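Local coordinates for penicillin-binding protein activator LpoA (Escherichia coli, PDB 6DR3) that is an outer-membrane lipoprotein that activates penicillin-binding protein 1A, stimulating its transpeptidase activity in vitro, and so regulates peptidoglycan synthesis, represented here by its amino-terminal domain, at residues T148-A160 and W175-N187. Residues are numbered along the deposited sequence; the frame is centred on the assembly and turned at random.
Sequences TWQALSSMTQEQA and WLDLQRVWFDNRN
Gln-179 and Leu-152 illustrate how a side-chain amide can tie one helix to the backbone of another. Extended from a CG anti to the backbone N (chi1 -172°), Gln-179 brings NE2 within 2.7 Å of Leu-152 O, and the oxygen lies in the plane of its amide. Met-155 N reaches the same carbonyl from the opposite face, so two donors grip the one oxygen. NE2 also makes a weak bond to Met-155 SD, and the other end of the amide, OE1, rests 3.3 Å from Ala-160 CB. On one flank the six-membered ring of Trp-149 meets the five-membered ring of Trp-182 edge-to-face, planes 81° apart, while Trp-149 CZ3 packs 3.7 Å from Leu-178 CG. Ser-153 CB sits over the six-membered ring of the same Trp-182 indole, a CH-pi contact. Towards the start of both segments, Thr-148 CG2 lies 3.8 Å from the centroid of the five-membered ring of Trp-175, above its face, and Leu-152 CD1 approaches Trp-175 CE3 at 3.5 Å. Segments 148-153 and 175-185, parts of helices 138-153 and 170-185, cross at -54° within the all-helical, TPR-like amino-terminal domain. Beyond the turn, Phe-183 receives Gln-157 CG over one face, while Gln-179 O of its own helix lies near the rim of the opposite face. The short helix carrying Gln-157 starts with a capping box: Thr-156 OG1 accepts from Gln-159 N, and Gln-159 OE1 from Thr-156 N. Further out, Leu-126 of helix 123-132 packs on Leu-152, and Leu-216 of helix 214-217 touches both Trp-149 and Leu-178.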
loop_
_atom_site.group_PDB
_atom_site.type_symbol
_atom_site.label_atom_id
_atom_site.label_comp_id
_atom_site.label_asym_id
_atom_site.label_seq_id
_atom_site.Cartn_x
_atom_site.Cartn_y
_atom_site.Cartn_z
ATOM N N THR A 148 2.663 -6.596 7.626
ATOM C CA THR A 148 4.091 -6.885 7.686
ATOM C C THR A 148 4.376 -7.995 8.689
ATOM O O THR A 148 5.190 -8.888 8.425
ATOM C CB THR A 148 4.876 -5.622 8.053
ATOM O OG1 THR A 148 4.547 -4.562 7.144
ATOM C CG2 THR A 148 6.377 -5.882 7.994
ATOM N N TRP A 149 3.708 -7.964 9.844
ATOM C CA TRP A 149 3.970 -8.982 10.854
ATOM C C TRP A 149 3.458 -10.349 10.417
ATOM O O TRP A 149 4.136 -11.361 10.626
ATOM C CB TRP A 149 3.345 -8.599 12.193
ATOM C CG TRP A 149 3.659 -9.628 13.222
ATOM C CD1 TRP A 149 2.781 -10.456 13.859
ATOM C CD2 TRP A 149 4.961 -9.979 13.701
ATOM N NE1 TRP A 149 3.457 -11.289 14.719
ATOM C CE2 TRP A 149 4.797 -11.014 14.640
ATOM C CE3 TRP A 149 6.251 -9.507 13.433
ATOM C CZ2 TRP A 149 5.874 -11.587 15.311
ATOM C CZ3 TRP A 149 7.317 -10.076 14.103
ATOM C CH2 TRP A 149 7.123 -11.104 15.031
ATOM N N GLN A 150 2.267 -10.411 9.817
ATOM C CA GLN A 150 1.762 -11.704 9.367
ATOM C C GLN A 150 2.717 -12.340 8.367
ATOM O O GLN A 150 2.968 -13.550 8.421
ATOM C CB GLN A 150 0.367 -11.567 8.753
ATOM C CG GLN A 150 -0.132 -12.883 8.142
ATOM C CD GLN A 150 -1.597 -12.859 7.753
ATOM O OE1 GLN A 150 -1.946 -13.096 6.595
ATOM N NE2 GLN A 150 -2.464 -12.597 8.721
ATOM N N ALA A 151 3.263 -11.541 7.446
ATOM C CA ALA A 151 4.217 -12.076 6.481
ATOM C C ALA A 151 5.457 -12.616 7.181
ATOM O O ALA A 151 5.978 -13.675 6.812
ATOM C CB ALA A 151 4.599 -10.997 5.467
ATOM N N LEU A 152 5.939 -11.905 8.200
ATOM C CA LEU A 152 7.113 -12.360 8.938
ATOM C C LEU A 152 6.818 -13.639 9.714
ATOM O O LEU A 152 7.580 -14.609 9.643
ATOM C CB LEU A 152 7.591 -11.255 9.879
ATOM C CG LEU A 152 8.140 -10.017 9.169
ATOM C CD1 LEU A 152 8.168 -8.823 10.110
ATOM C CD2 LEU A 152 9.533 -10.299 8.619
ATOM N N SER A 153 5.709 -13.663 10.457
ATOM C CA SER A 153 5.394 -14.810 11.300
ATOM C C SER A 153 4.895 -16.010 10.506
ATOM O O SER A 153 4.812 -17.108 11.067
ATOM C CB SER A 153 4.351 -14.419 12.349
ATOM O OG SER A 153 3.170 -13.925 11.742
ATOM N N SER A 154 4.558 -15.830 9.230
ATOM C CA SER A 154 4.181 -16.947 8.375
ATOM C C SER A 154 5.384 -17.698 7.825
ATOM O O SER A 154 5.210 -18.783 7.263
ATOM C CB SER A 154 3.319 -16.453 7.211
ATOM O OG SER A 154 2.018 -16.104 7.653
ATOM N N MET A 155 6.589 -17.153 7.969
ATOM C CA MET A 155 7.783 -17.836 7.504
ATOM C C MET A 155 8.282 -18.821 8.554
ATOM O O MET A 155 7.952 -18.732 9.741
ATOM C CB MET A 155 8.896 -16.836 7.191
ATOM C CG MET A 155 8.575 -15.847 6.090
ATOM S SD MET A 155 10.009 -14.821 5.726
ATOM C CE MET A 155 9.344 -13.720 4.481
ATOM N N THR A 156 9.092 -19.767 8.099
ATOM C CA THR A 156 9.812 -20.669 8.981
ATOM C C THR A 156 11.214 -20.123 9.227
ATOM O O THR A 156 11.703 -19.253 8.501
ATOM C CB THR A 156 9.893 -22.076 8.382
ATOM O OG1 THR A 156 10.697 -22.050 7.197
ATOM C CG2 THR A 156 8.500 -22.594 8.038
ATOM N N GLN A 157 11.856 -20.640 10.276
ATOM C CA GLN A 157 13.224 -20.233 10.578
ATOM C C GLN A 157 14.137 -20.449 9.378
ATOM O O GLN A 157 14.990 -19.606 9.075
ATOM C CB GLN A 157 13.743 -21.004 11.793
ATOM C CG GLN A 157 12.909 -20.819 13.053
ATOM C CD GLN A 157 13.379 -21.695 14.200
ATOM O OE1 GLN A 157 14.361 -22.425 14.077
ATOM N NE2 GLN A 157 12.673 -21.626 15.324
ATOM N N GLU A 158 13.967 -21.571 8.676
ATOM C CA GLU A 158 14.794 -21.853 7.506
ATOM C C GLU A 158 14.522 -20.853 6.389
ATOM O O GLU A 158 15.454 -20.293 5.801
ATOM C CB GLU A 158 14.544 -23.280 7.017
ATOM C CG GLU A 158 15.026 -24.361 7.972
ATOM C CD GLU A 158 14.841 -25.757 7.408
ATOM O OE1 GLU A 158 14.323 -25.880 6.278
ATOM O OE2 GLU A 158 15.214 -26.732 8.093
ATOM N N GLN A 159 13.245 -20.621 6.077
ATOM C CA GLN A 159 12.899 -19.685 5.013
ATOM C C GLN A 159 13.461 -18.297 5.294
ATOM O O GLN A 159 13.940 -17.614 4.379
ATOM C CB GLN A 159 11.380 -19.623 4.848
ATOM C CG GLN A 159 10.754 -20.934 4.396
ATOM C CD GLN A 159 9.264 -20.999 4.669
ATOM O OE1 GLN A 159 8.658 -20.024 5.113
ATOM N NE2 GLN A 159 8.666 -22.156 4.407
ATOM N N ALA A 160 13.416 -17.862 6.555
ATOM C CA ALA A 160 13.917 -16.536 6.900
ATOM C C ALA A 160 15.439 -16.478 6.852
ATOM O O ALA A 160 16.006 -15.423 6.551
ATOM C CB ALA A 160 13.413 -16.129 8.284
ATOM N N TRP A 175 12.835 -5.394 11.286
ATOM C CA TRP A 175 11.712 -6.324 11.235
ATOM C C TRP A 175 12.189 -7.765 11.344
ATOM O O TRP A 175 11.589 -8.572 12.062
ATOM C CB TRP A 175 10.919 -6.127 9.944
ATOM C CG TRP A 175 9.917 -5.014 9.999
ATOM C CD1 TRP A 175 9.906 -3.881 9.235
ATOM C CD2 TRP A 175 8.778 -4.927 10.861
ATOM N NE1 TRP A 175 8.828 -3.098 9.567
ATOM C CE2 TRP A 175 8.119 -3.716 10.563
ATOM C CE3 TRP A 175 8.248 -5.754 11.856
ATOM C CZ2 TRP A 175 6.961 -3.313 11.224
ATOM C CZ3 TRP A 175 7.098 -5.352 12.510
ATOM C CH2 TRP A 175 6.468 -4.144 12.192
ATOM N N LEU A 176 13.266 -8.108 10.632
ATOM C CA LEU A 176 13.793 -9.465 10.701
ATOM C C LEU A 176 14.357 -9.775 12.080
ATOM O O LEU A 176 14.340 -10.935 12.505
ATOM C CB LEU A 176 14.865 -9.664 9.629
ATOM C CG LEU A 176 14.372 -9.560 8.182
ATOM C CD1 LEU A 176 15.544 -9.623 7.218
ATOM C CD2 LEU A 176 13.361 -10.655 7.865
ATOM N N ASP A 177 14.852 -8.763 12.795
ATOM C CA ASP A 177 15.305 -8.991 14.161
ATOM C C ASP A 177 14.133 -9.333 15.074
ATOM O O ASP A 177 14.232 -10.244 15.903
ATOM C CB ASP A 177 16.049 -7.763 14.682
ATOM C CG ASP A 177 16.773 -8.036 15.983
ATOM O OD1 ASP A 177 17.911 -8.547 15.933
ATOM O OD2 ASP A 177 16.200 -7.757 17.055
ATOM N N LEU A 178 13.013 -8.620 14.935
ATOM C CA LEU A 178 11.838 -8.940 15.739
ATOM C C LEU A 178 11.300 -10.320 15.389
ATOM O O LEU A 178 10.831 -11.054 16.267
ATOM C CB LEU A 178 10.757 -7.878 15.540
ATOM C CG LEU A 178 9.479 -8.037 16.371
ATOM C CD1 LEU A 178 9.782 -8.006 17.863
ATOM C CD2 LEU A 178 8.472 -6.954 16.012
ATOM N N GLN A 179 11.350 -10.683 14.105
ATOM C CA GLN A 179 10.992 -12.037 13.695
ATOM C C GLN A 179 11.781 -13.070 14.491
ATOM O O GLN A 179 11.218 -14.048 14.996
ATOM C CB GLN A 179 11.245 -12.201 12.195
ATOM C CG GLN A 179 10.745 -13.508 11.605
ATOM C CD GLN A 179 11.160 -13.677 10.153
ATOM O OE1 GLN A 179 12.308 -13.421 9.791
ATOM N NE2 GLN A 179 10.222 -14.097 9.314
ATOM N N ARG A 180 13.096 -12.864 14.615
ATOM C CA ARG A 180 13.926 -13.798 15.371
ATOM C C ARG A 180 13.546 -13.807 16.846
ATOM O O ARG A 180 13.501 -14.869 17.477
ATOM C CB ARG A 180 15.403 -13.444 15.205
ATOM C CG ARG A 180 16.034 -13.988 13.935
ATOM C CD ARG A 180 17.210 -14.899 14.252
ATOM N NE ARG A 180 16.819 -16.033 15.086
ATOM C CZ ARG A 180 17.670 -16.925 15.588
ATOM N NH1 ARG A 180 18.970 -16.823 15.344
ATOM N NH2 ARG A 180 17.219 -17.922 16.337
ATOM N N VAL A 181 13.284 -12.630 17.420
ATOM C CA VAL A 181 12.782 -12.572 18.789
ATOM C C VAL A 181 11.552 -13.454 18.927
ATOM O O VAL A 181 11.370 -14.147 19.937
ATOM C CB VAL A 181 12.484 -11.113 19.188
ATOM C CG1 VAL A 181 11.788 -11.044 20.546
ATOM C CG2 VAL A 181 13.770 -10.297 19.210
ATOM N N TRP A 182 10.691 -13.451 17.905
ATOM C CA TRP A 182 9.491 -14.277 17.946
ATOM C C TRP A 182 9.836 -15.759 17.842
ATOM O O TRP A 182 9.289 -16.582 18.586
ATOM C CB TRP A 182 8.531 -13.868 16.830
ATOM C CG TRP A 182 7.259 -14.651 16.840
ATOM C CD1 TRP A 182 6.266 -14.590 17.776
ATOM C CD2 TRP A 182 6.838 -15.614 15.870
ATOM N NE1 TRP A 182 5.253 -15.459 17.448
ATOM C CE2 TRP A 182 5.580 -16.099 16.280
ATOM C CE3 TRP A 182 7.403 -16.114 14.692
ATOM C CZ2 TRP A 182 4.878 -17.060 15.556
ATOM C CZ3 TRP A 182 6.703 -17.068 13.974
ATOM C CH2 TRP A 182 5.455 -17.531 14.409
ATOM N N PHE A 183 10.739 -16.120 16.926
ATOM C CA PHE A 183 11.160 -17.514 16.815
ATOM C C PHE A 183 11.708 -18.034 18.140
ATOM O O PHE A 183 11.491 -19.198 18.496
ATOM C CB PHE A 183 12.224 -17.666 15.723
ATOM C CG PHE A 183 11.706 -17.489 14.315
ATOM C CD1 PHE A 183 10.396 -17.800 13.980
ATOM C CD2 PHE A 183 12.550 -17.022 13.318
ATOM C CE1 PHE A 183 9.938 -17.639 12.683
ATOM C CE2 PHE A 183 12.098 -16.859 12.023
ATOM C CZ PHE A 183 10.791 -17.168 11.704
ATOM N N ASP A 184 12.416 -17.187 18.886
ATOM C CA ASP A 184 13.185 -17.640 20.037
ATOM C C ASP A 184 12.401 -17.650 21.343
ATOM O O ASP A 184 12.775 -18.389 22.260
ATOM C CB ASP A 184 14.429 -16.761 20.209
ATOM C CG ASP A 184 15.437 -16.953 19.090
ATOM O OD1 ASP A 184 15.195 -17.807 18.209
ATOM O OD2 ASP A 184 16.471 -16.253 19.092
ATOM N N ASN A 185 11.332 -16.861 21.460
ATOM C CA ASN A 185 10.623 -16.718 22.725
ATOM C C ASN A 185 9.138 -17.035 22.635
ATOM O O ASN A 185 8.430 -16.879 23.637
ATOM C CB ASN A 185 10.798 -15.292 23.269
ATOM C CG ASN A 185 12.250 -14.945 23.536
ATOM O OD1 ASN A 185 12.780 -15.228 24.610
ATOM N ND2 ASN A 185 12.901 -14.324 22.559
ATOM N N ARG A 186 8.639 -17.465 21.475
ATOM C CA ARG A 186 7.203 -17.675 21.312
ATOM C C ARG A 186 6.632 -18.698 22.288
ATOM O O ARG A 186 5.405 -18.813 22.383
ATOM C CB ARG A 186 6.888 -18.097 19.872
ATOM C CG ARG A 186 7.721 -19.252 19.336
ATOM C CD ARG A 186 7.412 -19.505 17.872
ATOM N NE ARG A 186 8.406 -20.374 17.248
ATOM C CZ ARG A 186 8.440 -20.662 15.952
ATOM N NH1 ARG A 186 7.535 -20.150 15.128
ATOM N NH2 ARG A 186 9.384 -21.462 15.475
ATOM N N ASN A 187 7.474 -19.434 23.014
ATOM C CA ASN A 187 7.006 -20.397 24.002
ATOM C C ASN A 187 7.036 -19.853 25.425
ATOM O O ASN A 187 6.738 -20.599 26.364
ATOM C CB ASN A 187 7.846 -21.675 23.925
ATOM C CG ASN A 187 7.084 -22.901 24.395
ATOM O OD1 ASN A 187 6.284 -23.467 23.653
ATOM N ND2 ASN A 187 7.332 -23.321 25.630
#